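Local structure of tail spike protein gp49 (Pseudomonas phage LKA1, 4RU4) at residues A120-S125 with F136-N141; F148-P153 with V196-V201; Y165-F170 with A189-A194; L224-V229 with Y247-Y252; L132-A137 with V181-A186. The protein is a trimeric phage tailspike that most likely cleaves the O-specific polysaccharide of Pseudomonas by a lyase reaction as the virus enters its host. One frame throughout, in Å; residues are numbered along the deposited sequence.

Interaction 1: A120-S125 with F136-N141; sequences ALPNIS and FASTPN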
# COMPACT_ATOMS: atom_id res chain seq x y z
N ALA B 120 -35.47 -11.56 14.53
CA ALA B 120 -36.30 -10.52 13.93
C ALA B 120 -36.37 -9.29 14.83
O ALA B 120 -36.56 -9.43 16.03
CB ALA B 120 -37.73 -11.05 13.65
N LEU B 121 -36.21 -8.11 14.24
CA LEU B 121 -36.40 -6.82 14.91
C LEU B 121 -37.67 -6.22 14.31
O LEU B 121 -38.12 -6.68 13.27
CB LEU B 121 -35.20 -5.90 14.63
CG LEU B 121 -33.91 -6.17 15.41
CD1 LEU B 121 -32.68 -5.52 14.73
CD2 LEU B 121 -34.07 -5.68 16.85
N PRO B 122 -38.22 -5.16 14.94
CA PRO B 122 -39.35 -4.52 14.25
C PRO B 122 -38.95 -3.94 12.88
O PRO B 122 -37.75 -3.74 12.60
CB PRO B 122 -39.75 -3.38 15.21
CG PRO B 122 -39.17 -3.75 16.55
CD PRO B 122 -37.88 -4.48 16.21
N ASN B 123 -39.95 -3.68 12.04
CA ASN B 123 -39.75 -3.03 10.75
C ASN B 123 -39.31 -1.58 10.89
O ASN B 123 -39.41 -0.98 11.96
CB ASN B 123 -41.02 -3.13 9.89
CG ASN B 123 -41.37 -4.57 9.52
OD1 ASN B 123 -40.47 -5.41 9.34
ND2 ASN B 123 -42.67 -4.87 9.44
N ILE B 124 -38.82 -1.01 9.79
CA ILE B 124 -38.34 0.37 9.79
C ILE B 124 -39.04 1.22 8.72
O ILE B 124 -39.56 0.67 7.74
CB ILE B 124 -36.80 0.42 9.57
CG1 ILE B 124 -36.42 -0.14 8.19
CG2 ILE B 124 -36.07 -0.37 10.68
CD1 ILE B 124 -34.93 0.17 7.80
N SER B 125 -39.05 2.54 8.91
CA SER B 125 -39.46 3.49 7.87
C SER B 125 -38.45 3.46 6.74
O SER B 125 -37.29 3.10 6.94
CB SER B 125 -39.44 4.92 8.40
OG SER B 125 -40.27 5.06 9.51
N PHE B 136 -37.50 2.66 13.83
CA PHE B 136 -38.18 1.38 14.00
C PHE B 136 -39.64 1.57 14.33
O PHE B 136 -40.02 2.54 15.01
CB PHE B 136 -37.49 0.57 15.09
CG PHE B 136 -36.21 -0.09 14.64
CD1 PHE B 136 -35.00 0.59 14.73
CD2 PHE B 136 -36.22 -1.36 14.11
CE1 PHE B 136 -33.81 -0.02 14.32
CE2 PHE B 136 -35.04 -1.97 13.68
CZ PHE B 136 -33.83 -1.27 13.78
N ALA B 137 -40.47 0.65 13.85
CA ALA B 137 -41.91 0.73 14.05
C ALA B 137 -42.31 0.63 15.52
O ALA B 137 -43.37 1.10 15.90
CB ALA B 137 -42.62 -0.35 13.24
N SER B 138 -41.48 0.01 16.34
CA SER B 138 -41.78 -0.16 17.76
C SER B 138 -40.46 -0.39 18.48
O SER B 138 -39.42 -0.48 17.83
CB SER B 138 -42.74 -1.33 17.98
OG SER B 138 -42.14 -2.58 17.65
N THR B 139 -40.50 -0.49 19.81
CA THR B 139 -39.25 -0.53 20.60
C THR B 139 -38.28 -1.65 20.19
O THR B 139 -38.62 -2.82 20.33
CB THR B 139 -39.55 -0.76 22.10
OG1 THR B 139 -40.42 0.27 22.58
CG2 THR B 139 -38.27 -0.77 22.92
N PRO B 140 -37.06 -1.30 19.70
CA PRO B 140 -36.13 -2.36 19.29
C PRO B 140 -35.24 -2.84 20.42
O PRO B 140 -34.79 -2.03 21.23
CB PRO B 140 -35.26 -1.66 18.24
CG PRO B 140 -35.25 -0.23 18.67
CD PRO B 140 -36.61 0.03 19.27
N ASN B 141 -34.97 -4.15 20.47
CA ASN B 141 -34.09 -4.69 21.49
C ASN B 141 -32.62 -4.53 21.08
O ASN B 141 -31.94 -5.51 20.75
CB ASN B 141 -34.41 -6.16 21.80
CG ASN B 141 -33.59 -6.70 22.95
OD1 ASN B 141 -33.26 -5.97 23.87
ND2 ASN B 141 -33.20 -7.97 22.87
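In the small beta domain that projects from the tailspike shaft, Ile124 and Phe136 meet where two loops flank strand 133-135, one entering it and the other leaving. The CG2 methyl of Ile124 sits over one face of the Phe136 ring, 3.7 Å from the ring centroid and 19° off the normal, a clear CH-pi contact. That methyl lies anti to the carbonyl carbon, while CG1 takes the position between backbone N and carbonyl carbon (chi1 63°) and leads the rest of the side chain away. CB of Pro140 lies over the opposite face, toward the rim, so the ring is sandwiched between aliphatic groups. At the ring edge, near its plane, the carbonyl O of Pro122 comes 3.2 Å from Phe136 CD2. The backbones are bridged at Ile124 and Phe136, a single bridge within an Ig-like domain, and Ala137 N donates to Asn123 O at 2.7 Å. Farther along, the Pro122 ring reaches the second loop, with CG 3.4 Å from Ser138 OG and CD 4.1 Å from Pro140 CA. Leu121 approaches the Phe136 ring obliquely, its CB 4.0 Å from CE2, and the same leucine packs on Ile198 of strand 197-202.

Interaction 2: F148-P153 with V196-V201; sequences FIIYNP and VAIYKV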
# COMPACT_ATOMS: atom_id res chain seq x y z
N PHE B 148 -26.99 -5.23 13.42
CA PHE B 148 -28.17 -5.75 12.75
C PHE B 148 -28.00 -5.72 11.25
O PHE B 148 -27.15 -4.99 10.73
CB PHE B 148 -29.45 -5.05 13.22
CG PHE B 148 -29.53 -3.56 12.88
CD1 PHE B 148 -30.07 -3.14 11.68
CD2 PHE B 148 -29.14 -2.60 13.82
CE1 PHE B 148 -30.19 -1.80 11.38
CE2 PHE B 148 -29.24 -1.25 13.53
CZ PHE B 148 -29.78 -0.84 12.31
N ILE B 149 -28.82 -6.53 10.58
CA ILE B 149 -28.84 -6.61 9.13
C ILE B 149 -30.18 -6.11 8.62
O ILE B 149 -31.25 -6.56 9.05
CB ILE B 149 -28.71 -8.07 8.66
CG1 ILE B 149 -27.34 -8.63 9.02
CG2 ILE B 149 -28.93 -8.16 7.13
CD1 ILE B 149 -27.25 -10.17 8.89
N ILE B 150 -30.13 -5.14 7.71
CA ILE B 150 -31.30 -4.80 6.91
C ILE B 150 -31.28 -5.73 5.71
O ILE B 150 -30.25 -5.84 5.04
CB ILE B 150 -31.18 -3.35 6.42
CG1 ILE B 150 -31.06 -2.40 7.63
CG2 ILE B 150 -32.33 -2.99 5.45
CD1 ILE B 150 -30.78 -0.94 7.26
N TYR B 151 -32.40 -6.42 5.44
CA TYR B 151 -32.44 -7.41 4.36
C TYR B 151 -33.65 -7.24 3.48
O TYR B 151 -34.78 -7.13 3.97
CB TYR B 151 -32.47 -8.82 4.97
CG TYR B 151 -32.72 -9.94 3.98
CD1 TYR B 151 -31.83 -10.20 2.95
CD2 TYR B 151 -33.84 -10.77 4.13
CE1 TYR B 151 -32.05 -11.23 2.05
CE2 TYR B 151 -34.07 -11.83 3.24
CZ TYR B 151 -33.17 -12.05 2.21
OH TYR B 151 -33.38 -13.07 1.33
N ASN B 152 -33.42 -7.23 2.17
CA ASN B 152 -34.50 -7.20 1.19
C ASN B 152 -34.67 -8.59 0.56
O ASN B 152 -33.82 -9.02 -0.21
CB ASN B 152 -34.19 -6.16 0.12
CG ASN B 152 -35.36 -5.95 -0.84
OD1 ASN B 152 -36.19 -6.84 -1.00
ND2 ASN B 152 -35.41 -4.79 -1.48
N PRO B 153 -35.77 -9.29 0.88
CA PRO B 153 -35.94 -10.65 0.34
C PRO B 153 -36.23 -10.66 -1.15
O PRO B 153 -36.27 -11.75 -1.72
CB PRO B 153 -37.18 -11.19 1.09
CG PRO B 153 -37.53 -10.18 2.13
CD PRO B 153 -36.91 -8.87 1.71
N VAL B 196 -38.17 -4.35 3.38
CA VAL B 196 -37.05 -4.95 4.09
C VAL B 196 -37.48 -5.58 5.42
O VAL B 196 -38.45 -5.14 6.04
CB VAL B 196 -35.88 -3.94 4.33
CG1 VAL B 196 -35.11 -3.68 3.02
CG2 VAL B 196 -36.39 -2.61 4.89
N ALA B 197 -36.78 -6.64 5.81
CA ALA B 197 -36.92 -7.25 7.12
C ALA B 197 -35.60 -7.03 7.85
O ALA B 197 -34.53 -7.13 7.23
CB ALA B 197 -37.18 -8.74 6.99
N ILE B 198 -35.68 -6.73 9.14
CA ILE B 198 -34.51 -6.35 9.93
C ILE B 198 -34.25 -7.46 10.96
O ILE B 198 -35.19 -8.01 11.55
CB ILE B 198 -34.73 -4.99 10.67
CG1 ILE B 198 -35.52 -4.00 9.80
CG2 ILE B 198 -33.38 -4.37 11.15
CD1 ILE B 198 -34.87 -3.72 8.38
N TYR B 199 -32.98 -7.77 11.19
CA TYR B 199 -32.58 -8.88 12.05
C TYR B 199 -31.39 -8.47 12.86
O TYR B 199 -30.40 -7.98 12.31
CB TYR B 199 -32.13 -10.06 11.18
CG TYR B 199 -33.24 -10.64 10.34
CD1 TYR B 199 -34.12 -11.57 10.88
CD2 TYR B 199 -33.41 -10.25 9.02
CE1 TYR B 199 -35.14 -12.11 10.13
CE2 TYR B 199 -34.43 -10.79 8.25
CZ TYR B 199 -35.30 -11.72 8.81
OH TYR B 199 -36.30 -12.26 8.06
N LYS B 200 -31.45 -8.76 14.16
CA LYS B 200 -30.33 -8.58 15.06
C LYS B 200 -29.39 -9.76 14.89
O LYS B 200 -29.84 -10.92 14.78
CB LYS B 200 -30.82 -8.56 16.51
CG LYS B 200 -29.74 -8.17 17.52
CD LYS B 200 -30.36 -7.99 18.91
CE LYS B 200 -29.32 -7.75 20.00
NZ LYS B 200 -29.98 -7.59 21.35
N VAL B 201 -28.09 -9.50 14.89
CA VAL B 201 -27.16 -10.62 14.83
C VAL B 201 -26.75 -10.99 16.24
O VAL B 201 -26.09 -10.22 16.93
CB VAL B 201 -25.93 -10.30 13.96
CG1 VAL B 201 -25.01 -11.50 13.89
CG2 VAL B 201 -26.39 -9.89 12.57
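Ile198 fills the hollow between Phe148 and Ile150, and each of its two branches finds a different neighbour. CG2 comes obliquely to the Phe148 ring, 3.6 Å from CD1, whereas CD1 turns the other way and rests 3.9 Å from Ile150 CG2. Its chi2 of -56° bends the chain and puts CD1 over the neighbouring strand. CG2 of Ile150 is itself a bump shared by two partners, for Val196 CG1 touches it as well, 3.8 Å away and from a different direction than Ile198 CD1. Phe148, Ile150 and Ile198 thus line one face of the sheet, where Cys171 and Val173 of strand 168-177 add to the packing round Phe148. On the face bearing Ile149, Tyr151, Ala197 and Tyr199 the two tyrosine rings approach obliquely, Tyr151 CD2 being 4.2 Å from Tyr199 CE2. At the far end Ile149 CD1 meets Val201 CG2 at 3.8 Å, and Leu118 packs against both residues. Four backbone hydrogen bonds fix this register: Ile149 N to Tyr199 O is 2.8 Å and nearly straight at 168°, and Tyr199 N returns to Ile149 O; Tyr151 and Ala197 exchange a second pair. Strands 148-151 and 197-201 run at 159° and their pairs alternate between hydrogen-bonded and non-hydrogen-bonded, as in an antiparallel ladder, here inside the Ig-like domain of the tailspike.

Interaction 3: Y165-F170 with A189-A194; sequences YRAGEF and AAYDGA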
# COMPACT_ATOMS: atom_id res chain seq x y z
N TYR B 165 -28.47 -12.12 -5.57
CA TYR B 165 -27.81 -10.85 -5.25
C TYR B 165 -28.83 -9.87 -4.68
O TYR B 165 -29.26 -8.93 -5.35
CB TYR B 165 -27.10 -10.26 -6.49
CG TYR B 165 -25.92 -11.07 -6.99
CD1 TYR B 165 -25.37 -12.11 -6.24
CD2 TYR B 165 -25.33 -10.77 -8.22
CE1 TYR B 165 -24.28 -12.85 -6.71
CE2 TYR B 165 -24.24 -11.48 -8.68
CZ TYR B 165 -23.73 -12.52 -7.94
OH TYR B 165 -22.64 -13.20 -8.45
N ARG B 166 -29.21 -10.11 -3.43
CA ARG B 166 -30.24 -9.34 -2.78
C ARG B 166 -29.64 -8.14 -2.04
O ARG B 166 -28.47 -8.15 -1.66
CB ARG B 166 -31.03 -10.24 -1.83
CG ARG B 166 -31.74 -11.40 -2.56
CD ARG B 166 -32.88 -12.01 -1.73
NE ARG B 166 -33.49 -13.11 -2.48
CZ ARG B 166 -33.35 -14.40 -2.15
NH1 ARG B 166 -32.68 -14.73 -1.06
NH2 ARG B 166 -33.92 -15.34 -2.89
N ALA B 167 -30.47 -7.12 -1.82
CA ALA B 167 -30.05 -5.87 -1.20
C ALA B 167 -30.09 -5.95 0.31
O ALA B 167 -30.80 -6.77 0.89
CB ALA B 167 -30.96 -4.71 -1.67
N GLY B 168 -29.32 -5.08 0.95
CA GLY B 168 -29.35 -4.92 2.40
C GLY B 168 -27.94 -4.61 2.87
O GLY B 168 -27.05 -4.42 2.04
N GLU B 169 -27.70 -4.56 4.17
CA GLU B 169 -26.34 -4.37 4.68
C GLU B 169 -26.31 -4.54 6.19
O GLU B 169 -27.36 -4.62 6.83
CB GLU B 169 -25.81 -2.95 4.32
CG GLU B 169 -26.68 -1.79 4.77
CD GLU B 169 -26.28 -0.48 4.07
OE1 GLU B 169 -25.29 0.16 4.50
OE2 GLU B 169 -26.94 -0.13 3.06
N PHE B 170 -25.10 -4.57 6.76
CA PHE B 170 -24.90 -4.63 8.21
C PHE B 170 -24.73 -3.24 8.83
O PHE B 170 -23.93 -2.43 8.34
CB PHE B 170 -23.63 -5.40 8.55
CG PHE B 170 -23.73 -6.89 8.35
CD1 PHE B 170 -23.85 -7.43 7.07
CD2 PHE B 170 -23.68 -7.75 9.44
CE1 PHE B 170 -23.90 -8.80 6.87
CE2 PHE B 170 -23.73 -9.15 9.26
CZ PHE B 170 -23.84 -9.67 7.97
N ALA B 189 -26.82 2.13 0.88
CA ALA B 189 -27.98 2.13 -0.02
C ALA B 189 -29.24 2.62 0.67
O ALA B 189 -29.32 2.69 1.91
CB ALA B 189 -28.23 0.70 -0.63
N ALA B 190 -30.24 2.93 -0.16
CA ALA B 190 -31.54 3.39 0.29
C ALA B 190 -32.44 2.17 0.38
O ALA B 190 -32.26 1.21 -0.40
CB ALA B 190 -32.11 4.39 -0.74
N TYR B 191 -33.41 2.20 1.29
CA TYR B 191 -34.37 1.10 1.46
C TYR B 191 -35.79 1.64 1.62
O TYR B 191 -36.02 2.60 2.38
CB TYR B 191 -34.02 0.25 2.69
CG TYR B 191 -32.62 -0.30 2.56
CD1 TYR B 191 -32.36 -1.37 1.72
CD2 TYR B 191 -31.56 0.32 3.22
CE1 TYR B 191 -31.07 -1.85 1.56
CE2 TYR B 191 -30.26 -0.13 3.05
CZ TYR B 191 -30.01 -1.22 2.22
OH TYR B 191 -28.71 -1.67 2.05
N ASP B 192 -36.72 1.01 0.90
CA ASP B 192 -38.17 1.19 1.06
C ASP B 192 -38.56 0.37 2.28
O ASP B 192 -38.35 -0.85 2.30
CB ASP B 192 -38.87 0.65 -0.19
CG ASP B 192 -40.40 0.82 -0.16
OD1 ASP B 192 -40.99 1.00 0.93
OD2 ASP B 192 -41.01 0.77 -1.25
N GLY B 193 -39.12 1.04 3.29
CA GLY B 193 -39.40 0.40 4.56
C GLY B 193 -40.32 -0.79 4.39
O GLY B 193 -40.27 -1.75 5.17
N ALA B 194 -41.16 -0.74 3.35
CA ALA B 194 -42.13 -1.80 3.12
C ALA B 194 -41.51 -3.03 2.49
O ALA B 194 -42.19 -4.05 2.32
CB ALA B 194 -43.29 -1.29 2.26
O HOH W 1 -27.96 -2.89 -0.52
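Glu169 OE2 is gripped by two donors from the loop 189-194: the hydroxyl of Tyr191 at 2.6 Å and the backbone N of Ala189 at 3.1 Å. The contact ties strand 168-177 to the loop between strands 180-183 and 197-202 of the Ig-like domain. The two donors use different sides of the oxygen. Ala189 N meets the syn lone pair and Tyr191 OH the anti one, with the carboxylate and ring planes 78° apart. Glu169 reaches this point because its CG lies between backbone N and carbonyl carbon (chi1 55°) and the chain then runs extended. The other oxygen, OE1, takes the backbone N of Tyr188, so the carboxylate is held at both ends, an arrangement that would be expected to stabilise its negative charge. OE2 lies at the edge of the Tyr191 ring, near its plane, and Ala167 CB is also at the edge, 4.3 Å from CE1. The Gly168 backbone comes obliquely to the ring, with CA 3.6 Å from Tyr191 CE1, while Ile150 of strand 147-151 packs against the same tyrosine. One water bridges the two segments, accepting from Gly168 N at 3.0 Å and donating to Tyr191 OH at 2.9 Å.

Interaction 4: L224-V229 with Y247-Y252; sequences LVEAVV and YFARCY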
# COMPACT_ATOMS: atom_id res chain seq x y z
N LEU B 224 -16.69 -23.55 8.95
CA LEU B 224 -17.84 -22.71 8.62
C LEU B 224 -18.18 -21.85 9.84
O LEU B 224 -18.38 -22.39 10.91
CB LEU B 224 -19.07 -23.57 8.31
CG LEU B 224 -20.35 -22.75 8.14
CD1 LEU B 224 -20.28 -21.84 6.92
CD2 LEU B 224 -21.58 -23.68 8.06
N VAL B 225 -18.27 -20.54 9.67
CA VAL B 225 -18.72 -19.66 10.75
C VAL B 225 -19.83 -18.83 10.12
O VAL B 225 -19.62 -18.18 9.10
CB VAL B 225 -17.58 -18.74 11.30
CG1 VAL B 225 -18.12 -17.81 12.39
CG2 VAL B 225 -16.38 -19.56 11.82
N GLU B 226 -21.02 -18.87 10.70
CA GLU B 226 -22.18 -18.26 10.08
C GLU B 226 -22.92 -17.36 11.09
O GLU B 226 -23.11 -17.75 12.24
CB GLU B 226 -23.12 -19.35 9.54
CG GLU B 226 -24.44 -18.80 8.96
CD GLU B 226 -25.24 -19.85 8.19
OE1 GLU B 226 -24.76 -21.01 8.08
OE2 GLU B 226 -26.35 -19.51 7.71
N ALA B 227 -23.32 -16.17 10.65
CA ALA B 227 -24.09 -15.23 11.48
C ALA B 227 -23.42 -14.91 12.81
O ALA B 227 -24.05 -15.02 13.88
CB ALA B 227 -25.56 -15.73 11.69
N VAL B 228 -22.15 -14.50 12.75
CA VAL B 228 -21.43 -14.17 13.96
C VAL B 228 -20.76 -12.79 13.83
O VAL B 228 -20.25 -12.45 12.74
CB VAL B 228 -20.36 -15.26 14.27
CG1 VAL B 228 -19.49 -14.86 15.47
CG2 VAL B 228 -21.03 -16.63 14.52
N VAL B 229 -20.75 -12.03 14.92
CA VAL B 229 -20.05 -10.75 15.00
C VAL B 229 -18.60 -10.94 15.44
O VAL B 229 -18.34 -11.52 16.49
CB VAL B 229 -20.78 -9.77 15.97
CG1 VAL B 229 -19.94 -8.48 16.21
CG2 VAL B 229 -22.23 -9.44 15.48
N TYR B 247 -15.25 -20.91 5.20
CA TYR B 247 -16.43 -20.22 4.69
C TYR B 247 -17.00 -19.37 5.80
O TYR B 247 -17.48 -19.91 6.80
CB TYR B 247 -17.47 -21.25 4.23
CG TYR B 247 -18.66 -20.71 3.45
CD1 TYR B 247 -19.09 -19.40 3.60
CD2 TYR B 247 -19.34 -21.52 2.57
CE1 TYR B 247 -20.19 -18.91 2.88
CE2 TYR B 247 -20.43 -21.05 1.84
CZ TYR B 247 -20.85 -19.74 2.01
OH TYR B 247 -21.93 -19.28 1.29
N PHE B 248 -16.96 -18.05 5.62
CA PHE B 248 -17.65 -17.12 6.50
C PHE B 248 -18.97 -16.73 5.82
O PHE B 248 -18.96 -16.24 4.68
CB PHE B 248 -16.82 -15.85 6.73
CG PHE B 248 -15.56 -16.07 7.53
CD1 PHE B 248 -15.61 -16.33 8.88
CD2 PHE B 248 -14.32 -15.96 6.92
CE1 PHE B 248 -14.44 -16.52 9.64
CE2 PHE B 248 -13.12 -16.14 7.66
CZ PHE B 248 -13.19 -16.40 9.02
N ALA B 249 -20.09 -16.93 6.51
CA ALA B 249 -21.41 -16.63 5.93
C ALA B 249 -22.11 -15.64 6.84
O ALA B 249 -22.27 -15.91 8.03
CB ALA B 249 -22.25 -17.91 5.78
N ARG B 250 -22.55 -14.51 6.29
CA ARG B 250 -23.29 -13.53 7.07
C ARG B 250 -22.56 -13.13 8.36
O ARG B 250 -23.18 -13.03 9.41
CB ARG B 250 -24.69 -14.06 7.42
CG ARG B 250 -25.73 -13.83 6.32
CD ARG B 250 -27.00 -14.61 6.60
NE ARG B 250 -26.77 -16.05 6.46
CZ ARG B 250 -26.74 -16.67 5.28
NH1 ARG B 250 -26.92 -15.97 4.16
NH2 ARG B 250 -26.50 -17.97 5.22
N CYS B 251 -21.25 -12.90 8.26
CA CYS B 251 -20.49 -12.46 9.42
C CYS B 251 -20.15 -10.99 9.28
O CYS B 251 -19.92 -10.50 8.18
CB CYS B 251 -19.17 -13.23 9.56
SG CYS B 251 -19.42 -14.97 10.00
N TYR B 252 -20.08 -10.33 10.42
CA TYR B 252 -19.68 -8.92 10.49
C TYR B 252 -18.28 -8.91 11.06
O TYR B 252 -18.06 -9.48 12.14
CB TYR B 252 -20.60 -8.18 11.45
CG TYR B 252 -20.39 -6.68 11.48
CD1 TYR B 252 -20.65 -5.91 10.36
CD2 TYR B 252 -19.93 -6.05 12.64
CE1 TYR B 252 -20.47 -4.52 10.39
CE2 TYR B 252 -19.76 -4.67 12.68
CZ TYR B 252 -20.04 -3.91 11.55
OH TYR B 252 -19.85 -2.53 11.59
O HOH W 2 -27.79 -17.38 9.02
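Glu226 and Arg250 join two neighbouring parallel strands by a salt bridge, OE2 to NH2 at 2.9 Å, beside a tightly packed backbone ladder. In the ladder, strands 224-226 and 247-249 run only 10° apart, as in the stacked coils of the pectin lyase-like beta-helix. Val225 bonds through both its N and its O: N donates to Tyr247 O, and O accepts from Ala249 N at 2.9 Å. Val225 CB lies 3.9 Å from Phe248 CD1, approaching the ring obliquely, and CG1 lies the same distance from Cys251 SG. Past this dry, buried side, both chains turn at Ala227 and Arg250, whose phi and psi are positive, and Ala227 N still reaches Ala249 O at 2.8 Å. On the opposite face Leu224, Glu226 and Tyr247 are partly exposed, though Ala249 is buried, and Leu224 CD1 rests against Tyr247 CB. There a water enters, accepting from Arg250 NE at 3.1 Å and donating to Glu226 OE2. The guanidinium offers its edge in plane, but the carboxylate is met from 57° above its own plane. Asp300 forms a second salt bridge through Arg250 NH1, so one arginine answers two acids, and its charge probably eases the crowding of Glu226 against the nearby Glu302.

Interaction 5: L132-A137 with V181-A186; sequences LTIDFA and VTIRSA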
# COMPACT_ATOMS: atom_id res chain seq x y z
N LEU B 132 -27.65 8.00 8.66
CA LEU B 132 -27.13 7.32 9.84
C LEU B 132 -28.21 7.23 10.91
O LEU B 132 -27.91 7.12 12.09
CB LEU B 132 -25.87 7.99 10.40
CG LEU B 132 -24.64 7.85 9.52
CD1 LEU B 132 -24.53 9.09 8.65
CD2 LEU B 132 -23.35 7.61 10.31
N THR B 133 -29.46 7.29 10.47
CA THR B 133 -30.60 7.23 11.39
C THR B 133 -31.69 6.29 10.89
O THR B 133 -32.15 6.39 9.75
CB THR B 133 -31.22 8.62 11.59
OG1 THR B 133 -30.19 9.54 11.97
CG2 THR B 133 -32.28 8.57 12.69
N ILE B 134 -32.12 5.40 11.77
CA ILE B 134 -33.10 4.39 11.44
C ILE B 134 -34.27 4.49 12.41
O ILE B 134 -34.06 4.51 13.64
CB ILE B 134 -32.49 2.95 11.59
CG1 ILE B 134 -31.22 2.80 10.77
CG2 ILE B 134 -33.51 1.90 11.21
CD1 ILE B 134 -31.42 2.95 9.27
N ASP B 135 -35.48 4.53 11.87
CA ASP B 135 -36.71 4.63 12.66
C ASP B 135 -37.49 3.31 12.67
O ASP B 135 -38.08 2.92 11.66
CB ASP B 135 -37.62 5.74 12.09
CG ASP B 135 -36.99 7.12 12.19
OD1 ASP B 135 -36.26 7.38 13.18
OD2 ASP B 135 -37.23 7.94 11.28
N PHE B 136 -37.50 2.66 13.83
CA PHE B 136 -38.18 1.38 14.00
C PHE B 136 -39.64 1.57 14.33
O PHE B 136 -40.02 2.54 15.01
CB PHE B 136 -37.49 0.57 15.09
CG PHE B 136 -36.21 -0.09 14.64
CD1 PHE B 136 -35.00 0.59 14.73
CD2 PHE B 136 -36.22 -1.36 14.11
CE1 PHE B 136 -33.81 -0.02 14.32
CE2 PHE B 136 -35.04 -1.97 13.68
CZ PHE B 136 -33.83 -1.27 13.78
N ALA B 137 -40.47 0.65 13.85
CA ALA B 137 -41.91 0.73 14.05
C ALA B 137 -42.31 0.63 15.52
O ALA B 137 -43.37 1.10 15.90
CB ALA B 137 -42.62 -0.35 13.24
N VAL B 181 -32.95 4.62 16.15
CA VAL B 181 -31.62 4.03 16.30
C VAL B 181 -30.61 4.71 15.37
O VAL B 181 -30.76 4.72 14.13
CB VAL B 181 -31.69 2.52 16.03
CG1 VAL B 181 -30.30 1.89 16.04
CG2 VAL B 181 -32.61 1.85 17.06
N THR B 182 -29.58 5.31 15.94
CA THR B 182 -28.56 5.91 15.12
C THR B 182 -27.44 4.88 14.93
O THR B 182 -27.26 3.99 15.75
CB THR B 182 -28.00 7.25 15.71
OG1 THR B 182 -27.56 7.06 17.07
CG2 THR B 182 -29.09 8.36 15.67
N ILE B 183 -26.68 5.00 13.85
CA ILE B 183 -25.71 3.96 13.52
C ILE B 183 -24.34 4.58 13.30
O ILE B 183 -24.22 5.81 13.11
CB ILE B 183 -26.15 3.16 12.28
CG1 ILE B 183 -26.24 4.07 11.04
CG2 ILE B 183 -27.48 2.44 12.58
CD1 ILE B 183 -26.89 3.42 9.82
N ARG B 184 -23.31 3.74 13.35
CA ARG B 184 -21.94 4.24 13.37
C ARG B 184 -21.31 4.59 12.00
O ARG B 184 -20.32 5.31 11.97
CB ARG B 184 -21.05 3.28 14.17
CG ARG B 184 -21.43 3.22 15.64
CD ARG B 184 -20.62 2.19 16.43
NE ARG B 184 -20.80 2.47 17.86
CZ ARG B 184 -20.40 1.65 18.83
NH1 ARG B 184 -19.81 0.53 18.51
NH2 ARG B 184 -20.58 1.97 20.10
N SER B 185 -21.85 4.08 10.90
CA SER B 185 -21.39 4.52 9.58
C SER B 185 -22.56 4.67 8.61
O SER B 185 -23.59 4.03 8.78
CB SER B 185 -20.29 3.61 8.99
OG SER B 185 -20.65 2.23 9.11
N ALA B 186 -22.40 5.52 7.60
CA ALA B 186 -23.50 5.83 6.67
C ALA B 186 -23.94 4.61 5.85
O ALA B 186 -23.12 3.80 5.42
CB ALA B 186 -23.07 6.97 5.76
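Leu132 leans over the end of strand 181-183, its CD2 3.5 Å from Ser185 C and its CD1 3.9 Å from Ala186 CB. Its CB lies against Ile183 CG1 at 4.0 Å, and chi1 of -69° sets CG anti to the carbonyl carbon, facing Ala186. Farther along, Ile134 CG1 touches Ile183 CG2, while Val181 CG2 comes obliquely to the Phe136 ring, 3.5 Å from CE1. On the other face Thr133 and Thr182 lie side by side. These groups are placed by three backbone hydrogen bonds. Val181 N reaches Ile134 O at 2.7 Å, and Ile134 N answers to Val181 O at 2.8 Å. Ile183 N meets Leu132 O from 40° above the carbonyl plane, at 3.0 Å, beyond the last bridged pair, Thr133 with Thr182. In the next shell Arg184 forms a salt bridge to Glu172 and a cation-pi contact with Tyr289 of the second subunit, and Ser185 OG bonds to Arg319 of that subunit. The two strands cross at 153° as an antiparallel pair of the Ig-like domain, with strand 133-135 at the side of strand 180-183 and strand 168-177 flanking the latter, where Val173 packs on Val181 and Cys171 on Ile183.

In the fold
Interactions 1, 2, 3 and 5 all belong to the Ig-like domain, whereas interaction 4 lies in the coils of the beta-helix. Interactions 1 and 5 share Phe136 and Ala137, and interaction 2 meets both: Leu121 N lies 2.9 Å from Ile198 O, and Phe148 CZ lies 4.0 Å from Ile183 CG2. Interactions 2 and 3, with centres 8 Å apart, are joined through neighbouring strands 147-151 and 168-177. The domain meets the helix where Val201 CG1 touches Val229 CG2 at 3.8 Å and Phe170 CB touches Tyr252 CD1 at 3.5 Å. All five contacts lie away from the calcium site formed by Gly368 and Asp394.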